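PDB 3C5M: oligogalacturonate lyase from Vibrio parahaemolyticus RIMD 2210633, which probably cleaves oligogalacturonides, short fragments of pectin, by lyase chemistry within a manganese-binding seven-bladed beta-propeller. Local coordinates for residues Q74-N82 / A94-L102. Sequence-based numbering, arbitrary orientation.
Sequences QLTEGKGDN and AFFYVKNEL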
# COMPACT_ATOMS: atom_id res chain seq x y z
N GLN A 74 -13.84 -17.72 0.49
CA GLN A 74 -12.82 -17.66 -0.53
C GLN A 74 -13.36 -16.84 -1.70
O GLN A 74 -14.38 -17.18 -2.29
CB GLN A 74 -12.45 -19.07 -1.00
CG GLN A 74 -11.02 -19.20 -1.51
CD GLN A 74 -10.72 -20.58 -2.08
OE1 GLN A 74 -11.12 -21.61 -1.51
NE2 GLN A 74 -10.01 -20.61 -3.21
N LEU A 75 -12.66 -15.76 -2.02
CA LEU A 75 -13.04 -14.85 -3.10
C LEU A 75 -12.53 -15.30 -4.45
O LEU A 75 -13.27 -15.27 -5.44
CB LEU A 75 -12.50 -13.45 -2.79
CG LEU A 75 -13.43 -12.47 -2.09
CD1 LEU A 75 -14.39 -13.20 -1.17
CD2 LEU A 75 -12.61 -11.44 -1.35
N THR A 76 -11.27 -15.71 -4.50
CA THR A 76 -10.64 -16.14 -5.74
C THR A 76 -9.97 -17.50 -5.59
O THR A 76 -9.58 -17.89 -4.49
CB THR A 76 -9.59 -15.14 -6.18
OG1 THR A 76 -8.51 -15.15 -5.25
CG2 THR A 76 -10.18 -13.75 -6.24
N GLU A 77 -9.83 -18.22 -6.71
CA GLU A 77 -9.22 -19.54 -6.71
C GLU A 77 -8.16 -19.67 -7.81
O GLU A 77 -8.05 -18.80 -8.67
CB GLU A 77 -10.29 -20.62 -6.90
CG GLU A 77 -11.03 -20.53 -8.23
CD GLU A 77 -12.26 -21.43 -8.28
OE1 GLU A 77 -12.12 -22.66 -8.13
OE2 GLU A 77 -13.38 -20.90 -8.47
N GLY A 78 -7.40 -20.76 -7.76
CA GLY A 78 -6.36 -20.99 -8.75
C GLY A 78 -5.11 -20.20 -8.43
O GLY A 78 -5.05 -19.52 -7.40
N LYS A 79 -4.10 -20.28 -9.29
CA LYS A 79 -2.87 -19.53 -9.04
C LYS A 79 -2.78 -18.27 -9.88
O LYS A 79 -3.57 -18.06 -10.80
CB LYS A 79 -1.65 -20.40 -9.31
CG LYS A 79 -1.67 -21.09 -10.66
CD LYS A 79 -0.24 -21.35 -11.15
CE LYS A 79 0.49 -20.02 -11.39
NZ LYS A 79 1.91 -20.19 -11.81
N GLY A 80 -1.82 -17.42 -9.53
CA GLY A 80 -1.62 -16.20 -10.29
C GLY A 80 -2.16 -14.90 -9.72
O GLY A 80 -2.07 -13.87 -10.37
N ASP A 81 -2.71 -14.93 -8.52
CA ASP A 81 -3.24 -13.71 -7.94
C ASP A 81 -2.14 -12.85 -7.38
O ASP A 81 -1.17 -13.36 -6.82
CB ASP A 81 -4.21 -14.00 -6.79
CG ASP A 81 -5.35 -14.91 -7.19
OD1 ASP A 81 -5.51 -15.19 -8.40
OD2 ASP A 81 -6.10 -15.34 -6.28
N ASN A 82 -2.30 -11.54 -7.53
CA ASN A 82 -1.36 -10.59 -6.96
C ASN A 82 -2.11 -10.27 -5.68
O ASN A 82 -3.09 -9.52 -5.67
CB ASN A 82 -1.24 -9.36 -7.83
CG ASN A 82 -0.38 -8.31 -7.20
OD1 ASN A 82 -0.63 -7.86 -6.08
ND2 ASN A 82 0.65 -7.90 -7.91
N ALA A 94 -17.85 -4.96 -4.36
CA ALA A 94 -16.88 -5.71 -5.13
C ALA A 94 -15.45 -5.30 -4.77
O ALA A 94 -15.22 -4.28 -4.10
CB ALA A 94 -17.13 -5.46 -6.62
N PHE A 95 -14.49 -6.11 -5.19
CA PHE A 95 -13.08 -5.78 -4.96
C PHE A 95 -12.36 -6.04 -6.27
O PHE A 95 -12.88 -6.76 -7.12
CB PHE A 95 -12.48 -6.59 -3.78
CG PHE A 95 -11.82 -7.89 -4.18
CD1 PHE A 95 -12.58 -9.03 -4.43
CD2 PHE A 95 -10.43 -7.97 -4.29
CE1 PHE A 95 -11.98 -10.24 -4.78
CE2 PHE A 95 -9.81 -9.18 -4.65
CZ PHE A 95 -10.59 -10.32 -4.90
N PHE A 96 -11.20 -5.43 -6.45
CA PHE A 96 -10.43 -5.59 -7.68
C PHE A 96 -9.06 -6.17 -7.40
O PHE A 96 -8.46 -5.92 -6.35
CB PHE A 96 -10.21 -4.24 -8.38
CG PHE A 96 -11.47 -3.57 -8.85
CD1 PHE A 96 -12.38 -3.05 -7.93
CD2 PHE A 96 -11.73 -3.43 -10.21
CE1 PHE A 96 -13.54 -2.40 -8.36
CE2 PHE A 96 -12.88 -2.77 -10.65
CZ PHE A 96 -13.79 -2.25 -9.73
N TYR A 97 -8.54 -6.95 -8.35
CA TYR A 97 -7.21 -7.52 -8.21
C TYR A 97 -6.69 -7.92 -9.58
O TYR A 97 -7.46 -8.03 -10.52
CB TYR A 97 -7.23 -8.73 -7.29
CG TYR A 97 -7.71 -10.00 -7.95
CD1 TYR A 97 -9.06 -10.20 -8.21
CD2 TYR A 97 -6.80 -11.02 -8.29
CE1 TYR A 97 -9.52 -11.39 -8.80
CE2 TYR A 97 -7.23 -12.21 -8.88
CZ TYR A 97 -8.60 -12.39 -9.13
OH TYR A 97 -9.04 -13.55 -9.73
N VAL A 98 -5.38 -8.14 -9.67
CA VAL A 98 -4.77 -8.53 -10.93
C VAL A 98 -4.34 -9.99 -10.89
O VAL A 98 -3.70 -10.44 -9.93
CB VAL A 98 -3.53 -7.67 -11.23
CG1 VAL A 98 -2.86 -8.16 -12.50
CG2 VAL A 98 -3.94 -6.22 -11.36
N LYS A 99 -4.68 -10.73 -11.94
CA LYS A 99 -4.33 -12.14 -12.01
C LYS A 99 -3.41 -12.39 -13.19
O LYS A 99 -3.62 -11.86 -14.28
CB LYS A 99 -5.60 -13.00 -12.14
CG LYS A 99 -5.35 -14.49 -11.90
CD LYS A 99 -6.54 -15.36 -12.24
CE LYS A 99 -6.86 -16.36 -11.14
NZ LYS A 99 -7.32 -15.66 -9.90
N ASN A 100 -2.38 -13.20 -12.95
CA ASN A 100 -1.40 -13.57 -13.98
C ASN A 100 -0.72 -12.38 -14.58
O ASN A 100 -0.18 -12.48 -15.68
CB ASN A 100 -2.08 -14.39 -15.06
CG ASN A 100 -2.69 -15.66 -14.50
OD1 ASN A 100 -3.86 -15.96 -14.74
ND2 ASN A 100 -1.90 -16.40 -13.74
N GLU A 101 -0.74 -11.27 -13.84
CA GLU A 101 -0.13 -10.02 -14.28
C GLU A 101 -0.62 -9.63 -15.67
O GLU A 101 0.06 -8.92 -16.39
CB GLU A 101 1.40 -10.17 -14.31
CG GLU A 101 2.02 -10.53 -12.98
CD GLU A 101 3.52 -10.74 -13.07
OE1 GLU A 101 3.97 -11.54 -13.93
OE2 GLU A 101 4.26 -10.11 -12.28
N LEU A 102 -1.79 -10.11 -16.06
CA LEU A 102 -2.31 -9.78 -17.37
C LEU A 102 -3.71 -9.17 -17.35
O LEU A 102 -3.98 -8.21 -18.07
CB LEU A 102 -2.33 -11.01 -18.26
CG LEU A 102 -0.96 -11.52 -18.69
CD1 LEU A 102 -1.13 -12.76 -19.53
CD2 LEU A 102 -0.24 -10.45 -19.48
O HOH W 1 -1.38 -10.66 -10.91
O HOH W 2 -4.09 -7.45 -7.42
O HOH W 3 2.02 -8.53 -10.57
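Asp81 and Lys99 link a blade-to-blade connection of the beta-propeller to the second strand of the blade it enters, a small example of how such a connection is tied to its destination. Their backbones form a single antiparallel bridge as a non-hydrogen-bonded pair: Asn100 N binds Gly80 O at 2.7 Å on one side, and Asn82 N binds Val98 O at 3.0 Å on the other. The two side chains lie alongside each other, and bends at chi3 and chi4 (-132° and 66°) carry Lys99 NZ to Asp81 OD1 in a salt bridge, modelled doubtfully short. The ammonium group also donates to Tyr97 OH (2.7 Å), lying in the ring plane; that hydroxyl has Glu114 as a further partner. The other carboxylate oxygen, Asp81 OD2, accepts from Thr76 OG1 at 2.6 Å on its syn side, 34° out of the carboxylate plane, so both oxygens are engaged. The connection leaves strand 71-74 and heads for 87-88, the innermost strand of the next blade, crossing that blade's aromatic residues on the way. There Thr76 CG2 meets the Phe95 ring at its edge, 3.7 Å from CZ, and Leu75 CD2 approaches Phe95 CE1 obliquely. The Asn82 side chain, whose OD1 accepts from Phe84 N and Gly85 N, lies about 12 Å from the manganese ion.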